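Long-range contacts in trichothecene 3-O-acetyltransferase (PDB 2RKV), which probably transfers the acetyl group of acetyl-CoA to the 3-hydroxyl of trichothecene mycotoxins such as T-2 toxin and deoxynivalenol, as a BAHD-superfamily acyltransferase: residues A[23-29]-A[146-152]; A[38-42]-A[390-394]; A[115-119]-A[138-142]. One frame throughout, in Å; residues are numbered along the deposited sequence.

Overall arrangement
The three contacts lie on the same side of the chain's centre and meet at one five-stranded mixed sheet. Contact 1 pairs two of its central strands, 20-28 and 147-155. Contact 3, its centre about 10 Å from that of contact 1, lays residues 115-119 over the next strand, 137-144. Contact 2, its centre about 11 Å from that of contact 1 and about 16 Å from that of contact 3, joins helix 35-52 to a late loop; Phe42 and Phe390 both rest on Leu150. Along the chain, contact 3 is nested inside the loops closed by contacts 1 and 2, which cross each other. Residues 390-394 and strand 399-401 return to complete this alpha/beta layer, whose Ile23 side chain is about 11 Å from bound T-2 toxin.

Contact 1. Residues A[23-29]-A[146-152]; sequences ISLLYPV and GGLILTV
Leu25 and Leu150, CB atoms 4.5 Å apart, sit at the apolar centre of an antiparallel strand pair in the five-stranded mixed sheet 83-88, 137-144, 147-155, 20-28, 399-401. Both strands are extended, 4.5 Å apart at closest approach, with N-to-C directions at 160°. Tyr27 and Leu148, CD2 to CD2 4.3 Å, share the Leu25 face with Ile23 and Val152. Chi1 is m for Leu25, t for Leu148 and Leu150; Leu148 and Leu150 pack on helix 35-52, Ile23 and Val152 on helix 161-176, Leu25 on Phe390. The opposite face carries Leu26 CD1, 3.7 Å from Ile149 CG1. Hydrogen-bonded pairs Ile23-Val152 (Ile23 N to Val152 O 3.1 Å), Leu25-Leu150 (Leu25 N to Leu150 O 2.8 Å) and Tyr27-Leu148 (Leu148 N to Tyr27 O 2.8 Å) alternate with non-hydrogen-bonded Ser24-Thr151, Leu26-Ile149 and Pro28-Gly147. Past the strand end, Val29 N reaches Gly146 O (2.9 Å; Gly146 phi 74°). Thr151 OG1 also bonds Ile116 O. At the polar edge, both chi1 m, Ser24 OG donates to Thr151 OG1 at 2.9 Å.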
loop_
_atom_site.group_PDB
_atom_site.type_symbol
_atom_site.label_atom_id
_atom_site.label_comp_id
_atom_site.label_asym_id
_atom_site.label_seq_id
_atom_site.Cartn_x
_atom_site.Cartn_y
_atom_site.Cartn_z
ATOM N N ILE A 23 -2.611 -4.249 6.788
ATOM C CA ILE A 23 -3.737 -4.842 6.076
ATOM C C ILE A 23 -4.420 -5.810 7.037
ATOM O O ILE A 23 -3.743 -6.483 7.829
ATOM C CB ILE A 23 -3.293 -5.532 4.743
ATOM C CG1 ILE A 23 -4.493 -5.936 3.869
ATOM C CG2 ILE A 23 -2.338 -6.717 5.025
ATOM C CD1 ILE A 23 -5.228 -4.765 3.209
ATOM N N SER A 24 -5.752 -5.845 6.988
ATOM C CA SER A 24 -6.539 -6.742 7.824
ATOM C C SER A 24 -7.353 -7.709 6.988
ATOM O O SER A 24 -7.937 -7.325 5.966
ATOM C CB SER A 24 -7.482 -5.955 8.754
ATOM O OG SER A 24 -6.749 -5.078 9.598
ATOM N N LEU A 25 -7.388 -8.962 7.449
ATOM C CA LEU A 25 -8.177 -10.021 6.850
ATOM C C LEU A 25 -9.209 -10.473 7.888
ATOM O O LEU A 25 -8.857 -10.790 9.021
ATOM C CB LEU A 25 -7.267 -11.195 6.435
ATOM C CG LEU A 25 -6.380 -11.031 5.183
ATOM C CD1 LEU A 25 -5.394 -9.882 5.282
ATOM C CD2 LEU A 25 -5.635 -12.338 4.851
ATOM N N LEU A 26 -10.478 -10.460 7.488
ATOM C CA LEU A 26 -11.585 -10.872 8.346
ATOM C C LEU A 26 -12.061 -12.264 7.955
ATOM O O LEU A 26 -12.309 -12.535 6.780
ATOM C CB LEU A 26 -12.750 -9.871 8.229
ATOM C CG LEU A 26 -14.066 -10.255 8.919
ATOM C CD1 LEU A 26 -13.920 -10.154 10.443
ATOM C CD2 LEU A 26 -15.207 -9.368 8.420
ATOM N N TYR A 27 -12.204 -13.138 8.953
ATOM C CA TYR A 27 -12.746 -14.476 8.761
ATOM C C TYR A 27 -13.890 -14.680 9.735
ATOM O O TYR A 27 -13.776 -14.269 10.900
ATOM C CB TYR A 27 -11.708 -15.538 9.096
ATOM C CG TYR A 27 -10.460 -15.508 8.257
ATOM C CD1 TYR A 27 -10.335 -16.338 7.147
ATOM C CD2 TYR A 27 -9.391 -14.682 8.595
ATOM C CE1 TYR A 27 -9.182 -16.333 6.381
ATOM C CE2 TYR A 27 -8.231 -14.666 7.829
ATOM C CZ TYR A 27 -8.136 -15.498 6.727
ATOM O OH TYR A 27 -6.991 -15.506 5.957
ATOM N N PRO A 28 -14.969 -15.349 9.292
ATOM C CA PRO A 28 -15.969 -15.754 10.274
ATOM C C PRO A 28 -15.427 -16.902 11.128
ATOM O O PRO A 28 -14.626 -17.714 10.650
ATOM C CB PRO A 28 -17.132 -16.246 9.405
ATOM C CG PRO A 28 -16.489 -16.731 8.179
ATOM C CD PRO A 28 -15.336 -15.788 7.933
ATOM N N VAL A 29 -15.870 -16.950 12.384
ATOM C CA VAL A 29 -15.531 -18.044 13.292
ATOM C C VAL A 29 -16.843 -18.516 13.888
ATOM O O VAL A 29 -17.503 -17.770 14.621
ATOM C CB VAL A 29 -14.555 -17.588 14.400
ATOM C CG1 VAL A 29 -14.360 -18.692 15.440
ATOM C CG2 VAL A 29 -13.202 -17.158 13.799
ATOM N N GLY A 146 -18.176 -13.661 16.690
ATOM C CA GLY A 146 -18.432 -14.404 15.464
ATOM C C GLY A 146 -17.324 -14.359 14.424
ATOM O O GLY A 146 -17.529 -14.771 13.274
ATOM N N GLY A 147 -16.140 -13.889 14.809
ATOM C CA GLY A 147 -15.098 -13.693 13.804
ATOM C C GLY A 147 -13.671 -13.577 14.291
ATOM O O GLY A 147 -13.375 -13.693 15.491
ATOM N N LEU A 148 -12.782 -13.360 13.330
ATOM C CA LEU A 148 -11.369 -13.158 13.597
ATOM C C LEU A 148 -10.877 -12.087 12.639
ATOM O O LEU A 148 -11.182 -12.144 11.442
ATOM C CB LEU A 148 -10.599 -14.461 13.347
ATOM C CG LEU A 148 -9.071 -14.404 13.384
ATOM C CD1 LEU A 148 -8.585 -14.357 14.824
ATOM C CD2 LEU A 148 -8.471 -15.603 12.641
ATOM N N ILE A 149 -10.139 -11.109 13.155
ATOM C CA ILE A 149 -9.447 -10.154 12.288
ATOM C C ILE A 149 -7.955 -10.371 12.436
ATOM O O ILE A 149 -7.406 -10.212 13.529
ATOM C CB ILE A 149 -9.802 -8.672 12.616
ATOM C CG1 ILE A 149 -11.299 -8.423 12.421
ATOM C CG2 ILE A 149 -8.953 -7.708 11.755
ATOM C CD1 ILE A 149 -11.769 -7.096 12.997
ATOM N N LEU A 150 -7.314 -10.745 11.331
ATOM C CA LEU A 150 -5.869 -10.887 11.296
ATOM C C LEU A 150 -5.292 -9.624 10.683
ATOM O O LEU A 150 -5.648 -9.269 9.565
ATOM C CB LEU A 150 -5.463 -12.100 10.449
ATOM C CG LEU A 150 -3.979 -12.184 10.053
ATOM C CD1 LEU A 150 -3.062 -12.241 11.280
ATOM C CD2 LEU A 150 -3.719 -13.364 9.133
ATOM N N THR A 151 -4.400 -8.953 11.407
ATOM C CA THR A 151 -3.774 -7.744 10.877
ATOM C C THR A 151 -2.272 -7.953 10.745
ATOM O O THR A 151 -1.626 -8.467 11.656
ATOM C CB THR A 151 -4.071 -6.517 11.757
ATOM O OG1 THR A 151 -5.491 -6.332 11.849
ATOM C CG2 THR A 151 -3.406 -5.238 11.175
ATOM N N VAL A 152 -1.730 -7.559 9.593
ATOM C CA VAL A 152 -0.293 -7.666 9.366
ATOM C C VAL A 152 0.278 -6.283 9.092
ATOM O O VAL A 152 -0.224 -5.575 8.211
ATOM C CB VAL A 152 0.028 -8.581 8.163
ATOM C CG1 VAL A 152 1.527 -8.755 8.020
ATOM C CG2 VAL A 152 -0.676 -9.945 8.294
#

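Contact 2. Residues A[38-42]-A[390-394]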
loop_
_atom_site.group_PDB
_atom_site.type_symbol
_atom_site.label_atom_id
_atom_site.label_comp_id
_atom_site.label_asym_id
_atom_site.label_seq_id
_atom_site.Cartn_x
_atom_site.Cartn_y
_atom_site.Cartn_z
ATOM N N ILE A 38 -6.760 -21.898 16.484
ATOM C CA ILE A 38 -6.368 -20.786 15.604
ATOM C C ILE A 38 -5.010 -20.208 16.039
ATOM O O ILE A 38 -4.088 -20.070 15.235
ATOM C CB ILE A 38 -7.457 -19.684 15.547
ATOM C CG1 ILE A 38 -8.671 -20.194 14.754
ATOM C CG2 ILE A 38 -6.900 -18.399 14.931
ATOM C CD1 ILE A 38 -9.934 -19.382 14.982
ATOM N N VAL A 39 -4.888 -19.905 17.329
ATOM C CA VAL A 39 -3.692 -19.282 17.849
ATOM C C VAL A 39 -2.486 -20.216 17.765
ATOM O O VAL A 39 -1.410 -19.793 17.328
ATOM C CB VAL A 39 -3.913 -18.778 19.300
ATOM C CG1 VAL A 39 -2.614 -18.238 19.895
ATOM C CG2 VAL A 39 -5.007 -17.718 19.309
ATOM N N SER A 40 -2.649 -21.472 18.178
ATOM C CA SER A 40 -1.508 -22.402 18.142
ATOM C C SER A 40 -1.049 -22.705 16.702
ATOM O O SER A 40 0.152 -22.794 16.433
ATOM C CB SER A 40 -1.800 -23.682 18.926
ATOM O OG SER A 40 -2.929 -24.335 18.413
ATOM N N THR A 41 -1.997 -22.843 15.780
ATOM C CA THR A 41 -1.660 -23.035 14.364
ATOM C C THR A 41 -0.868 -21.842 13.847
ATOM O O THR A 41 0.155 -22.005 13.177
ATOM C CB THR A 41 -2.916 -23.250 13.502
ATOM O OG1 THR A 41 -3.483 -24.525 13.834
ATOM C CG2 THR A 41 -2.572 -23.200 11.988
ATOM N N PHE A 42 -1.330 -20.646 14.183
ATOM C CA PHE A 42 -0.648 -19.431 13.743
ATOM C C PHE A 42 0.758 -19.298 14.348
ATOM O O PHE A 42 1.719 -18.969 13.645
ATOM C CB PHE A 42 -1.511 -18.213 14.063
ATOM C CG PHE A 42 -1.194 -17.016 13.227
ATOM C CD1 PHE A 42 -0.493 -15.940 13.773
ATOM C CD2 PHE A 42 -1.599 -16.956 11.898
ATOM C CE1 PHE A 42 -0.191 -14.820 13.004
ATOM C CE2 PHE A 42 -1.308 -15.839 11.121
ATOM C CZ PHE A 42 -0.601 -14.771 11.679
ATOM N N PHE A 390 -4.324 -19.748 5.890
ATOM C CA PHE A 390 -3.421 -19.971 7.035
ATOM C C PHE A 390 -3.650 -21.280 7.807
ATOM O O PHE A 390 -3.297 -21.373 8.984
ATOM C CB PHE A 390 -3.444 -18.772 8.000
ATOM C CG PHE A 390 -3.069 -17.472 7.350
ATOM C CD1 PHE A 390 -4.055 -16.655 6.797
ATOM C CD2 PHE A 390 -1.735 -17.083 7.266
ATOM C CE1 PHE A 390 -3.711 -15.449 6.167
ATOM C CE2 PHE A 390 -1.373 -15.888 6.648
ATOM C CZ PHE A 390 -2.369 -15.068 6.097
ATOM N N GLY A 391 -4.237 -22.283 7.152
ATOM C CA GLY A 391 -4.519 -23.567 7.815
ATOM C C GLY A 391 -5.451 -23.437 9.014
ATOM O O GLY A 391 -5.492 -24.324 9.883
ATOM N N LEU A 392 -6.226 -22.353 9.056
ATOM C CA LEU A 392 -7.070 -22.081 10.225
ATOM C C LEU A 392 -8.409 -22.805 10.178
ATOM O O LEU A 392 -9.116 -22.849 11.183
ATOM C CB LEU A 392 -7.291 -20.569 10.414
ATOM C CG LEU A 392 -6.043 -19.699 10.563
ATOM C CD1 LEU A 392 -6.422 -18.217 10.665
ATOM C CD2 LEU A 392 -5.158 -20.150 11.736
ATOM N N GLY A 393 -8.756 -23.360 9.016
ATOM C CA GLY A 393 -10.030 -24.066 8.831
ATOM C C GLY A 393 -11.254 -23.162 8.787
ATOM O O GLY A 393 -12.383 -23.618 9.015
ATOM N N LEU A 394 -11.037 -21.885 8.476
ATOM C CA LEU A 394 -12.117 -20.890 8.494
ATOM C C LEU A 394 -12.610 -20.537 7.098
ATOM O O LEU A 394 -13.574 -19.785 6.957
ATOM C CB LEU A 394 -11.665 -19.609 9.204
ATOM C CG LEU A 394 -11.104 -19.775 10.624
ATOM C CD1 LEU A 394 -10.634 -18.442 11.167
ATOM C CD2 LEU A 394 -12.179 -20.396 11.520
HETATM O O HOH W 1 -5.743 -24.885 12.552
#
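Phe390 opens the loop segment with its CA-to-CB bond directed at helix 35-52, and its CD2 lies 4.1 Å from Phe42 CE2, near the plane of the Phe42 ring and at its edge. Leu150 of the sheet touches both aromatic side chains, while Leu171 of helix 161-176 packs on them as well. The carbonyl of Phe390 meets the helix through a methyl group: Thr41 CG2 is 3.6 Å from Phe390 O. At Gly391 phi is positive (60°), a conformation that favours glycine, and Gly391 O approaches Thr41 CG2 at 3.8 Å. One water links the two segments here, donating to Gly391 O at 2.7 Å and lying 2.6 Å from Thr41 OG1, which also bonds Thr37 O within the helix. Leu392 then inserts its CD2 between the helix residues, 4.0 Å from both Ile38 CG2 and Thr41 CG2 and 3.7 Å from Ile38 O. Finally Leu394 CD1 meets Ile38 CD1 at 4.0 Å. The spacing of Ile38, Thr41 and Phe42 places these contacts on one side of helix 35-52, where residues 390-394 pack over the helix-covered face of the five-stranded sheet, in an alpha/beta layer with helix 161-176.

Contact 3. Residues A[115-119]-A[138-142]; sequences IIAPR and LLQLN
Here a helix end, that of helix 113-116, and the loop after it lie over one face of strand 137-144 in the five-stranded mixed sheet that ends in strands 83-88 and 399-401. Ala117 is the first residue to leave helical phi/psi, at -112/148. CA atoms are nearest for Ile116 and Asn142 (6.3 Å) and for Pro118 and Gln140 (5.6 Å), so the segments run antiparallel. Leu138, Gln140 and Asn142 point their CA-to-CB bonds at the loop. Buried amide side chains thus bind carbonyls freed at the helix end: Asn142 ND2 (chi1 m) donates to Ile116 O at 2.9 Å, and a water accepts from Gln140 NE2 at 3.1 Å and donates to Ala117 O at 2.7 Å. Gln140 NE2 (chi1, chi2 t) also donates to Asn142 OD1, two residues on, at 2.9 Å. Pro118 CG, C-gamma endo, lies 3.6 Å from Leu138 CB, and Arg119 CB 3.8 Å from Leu138 CD1. Beyond the pair, Thr151 of strand 147-155 bonds Ile116 O, Lys87 of strand 83-88 bonds Ile115 O, and Ile116 touches Ser24 of strand 20-28.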
loop_
_atom_site.group_PDB
_atom_site.type_symbol
_atom_site.label_atom_id
_atom_site.label_comp_id
_atom_site.label_asym_id
_atom_site.label_seq_id
_atom_site.Cartn_x
_atom_site.Cartn_y
_atom_site.Cartn_z
ATOM N N ILE A 115 -7.079 -0.357 17.699
ATOM C CA ILE A 115 -7.764 -1.486 18.315
ATOM C C ILE A 115 -7.319 -2.822 17.698
ATOM O O ILE A 115 -7.119 -3.805 18.425
ATOM C CB ILE A 115 -9.299 -1.315 18.207
ATOM C CG1 ILE A 115 -9.727 -0.006 18.887
ATOM C CG2 ILE A 115 -10.050 -2.520 18.811
ATOM C CD1 ILE A 115 -11.194 0.329 18.695
ATOM N N ILE A 116 -7.165 -2.861 16.372
ATOM C CA ILE A 116 -6.931 -4.142 15.686
ATOM C C ILE A 116 -5.547 -4.316 15.017
ATOM O O ILE A 116 -5.266 -5.382 14.458
ATOM C CB ILE A 116 -8.112 -4.514 14.711
ATOM C CG1 ILE A 116 -8.404 -3.399 13.694
ATOM C CG2 ILE A 116 -9.401 -4.816 15.509
ATOM C CD1 ILE A 116 -7.307 -3.128 12.689
ATOM N N ALA A 117 -4.692 -3.298 15.109
ATOM C CA ALA A 117 -3.319 -3.375 14.586
ATOM C C ALA A 117 -2.285 -3.367 15.721
ATOM O O ALA A 117 -2.518 -2.744 16.761
ATOM C CB ALA A 117 -3.045 -2.235 13.603
ATOM N N PRO A 118 -1.140 -4.053 15.523
ATOM C CA PRO A 118 -0.097 -4.128 16.562
ATOM C C PRO A 118 0.781 -2.878 16.682
ATOM O O PRO A 118 1.507 -2.727 17.672
ATOM C CB PRO A 118 0.747 -5.324 16.113
ATOM C CG PRO A 118 0.610 -5.333 14.635
ATOM C CD PRO A 118 -0.773 -4.827 14.319
ATOM N N ARG A 119 0.719 -1.997 15.688
ATOM C CA ARG A 119 1.501 -0.764 15.682
ATOM C C ARG A 119 0.832 0.216 14.719
ATOM O O ARG A 119 0.228 -0.199 13.737
ATOM C CB ARG A 119 2.947 -1.040 15.235
ATOM C CG ARG A 119 3.810 0.216 15.107
ATOM C CD ARG A 119 5.282 -0.121 15.187
ATOM N NE ARG A 119 6.135 1.044 14.971
ATOM C CZ ARG A 119 7.428 1.097 15.293
ATOM N NH1 ARG A 119 8.132 2.191 15.047
ATOM N NH2 ARG A 119 8.014 0.059 15.877
ATOM N N LEU A 138 4.927 -7.343 12.000
ATOM C CA LEU A 138 4.199 -7.498 13.253
ATOM C C LEU A 138 2.806 -8.002 12.934
ATOM O O LEU A 138 2.226 -7.608 11.922
ATOM C CB LEU A 138 4.100 -6.167 14.007
ATOM C CG LEU A 138 5.381 -5.556 14.582
ATOM C CD1 LEU A 138 5.135 -4.120 15.008
ATOM C CD2 LEU A 138 5.896 -6.366 15.767
ATOM N N LEU A 139 2.271 -8.870 13.792
ATOM C CA LEU A 139 0.956 -9.484 13.552
ATOM C C LEU A 139 0.023 -9.284 14.748
ATOM O O LEU A 139 0.476 -9.176 15.883
ATOM C CB LEU A 139 1.138 -10.975 13.270
ATOM C CG LEU A 139 2.087 -11.120 12.068
ATOM C CD1 LEU A 139 3.442 -11.711 12.471
ATOM C CD2 LEU A 139 1.444 -11.813 10.882
ATOM N N GLN A 140 -1.279 -9.227 14.481
ATOM C CA GLN A 140 -2.274 -9.186 15.545
ATOM C C GLN A 140 -3.453 -10.071 15.168
ATOM O O GLN A 140 -3.990 -9.972 14.055
ATOM C CB GLN A 140 -2.724 -7.747 15.833
ATOM C CG GLN A 140 -3.649 -7.618 17.061
ATOM C CD GLN A 140 -3.534 -6.268 17.733
ATOM O OE1 GLN A 140 -2.432 -5.784 17.982
ATOM N NE2 GLN A 140 -4.680 -5.654 18.040
ATOM N N LEU A 141 -3.812 -10.965 16.087
ATOM C CA LEU A 141 -5.012 -11.784 15.957
ATOM C C LEU A 141 -6.050 -11.190 16.890
ATOM O O LEU A 141 -5.835 -11.162 18.092
ATOM C CB LEU A 141 -4.742 -13.234 16.377
ATOM C CG LEU A 141 -3.848 -14.061 15.450
ATOM C CD1 LEU A 141 -3.480 -15.409 16.092
ATOM C CD2 LEU A 141 -4.511 -14.273 14.096
ATOM N N ASN A 142 -7.162 -10.725 16.326
ATOM C CA ASN A 142 -8.233 -10.109 17.108
ATOM C C ASN A 142 -9.455 -11.012 17.099
ATOM O O ASN A 142 -10.027 -11.262 16.033
ATOM C CB ASN A 142 -8.617 -8.751 16.513
ATOM C CG ASN A 142 -7.439 -7.810 16.391
ATOM O OD1 ASN A 142 -7.058 -7.144 17.358
ATOM N ND2 ASN A 142 -6.854 -7.738 15.188
HETATM O O HOH W 2 -4.268 -2.692 18.817
#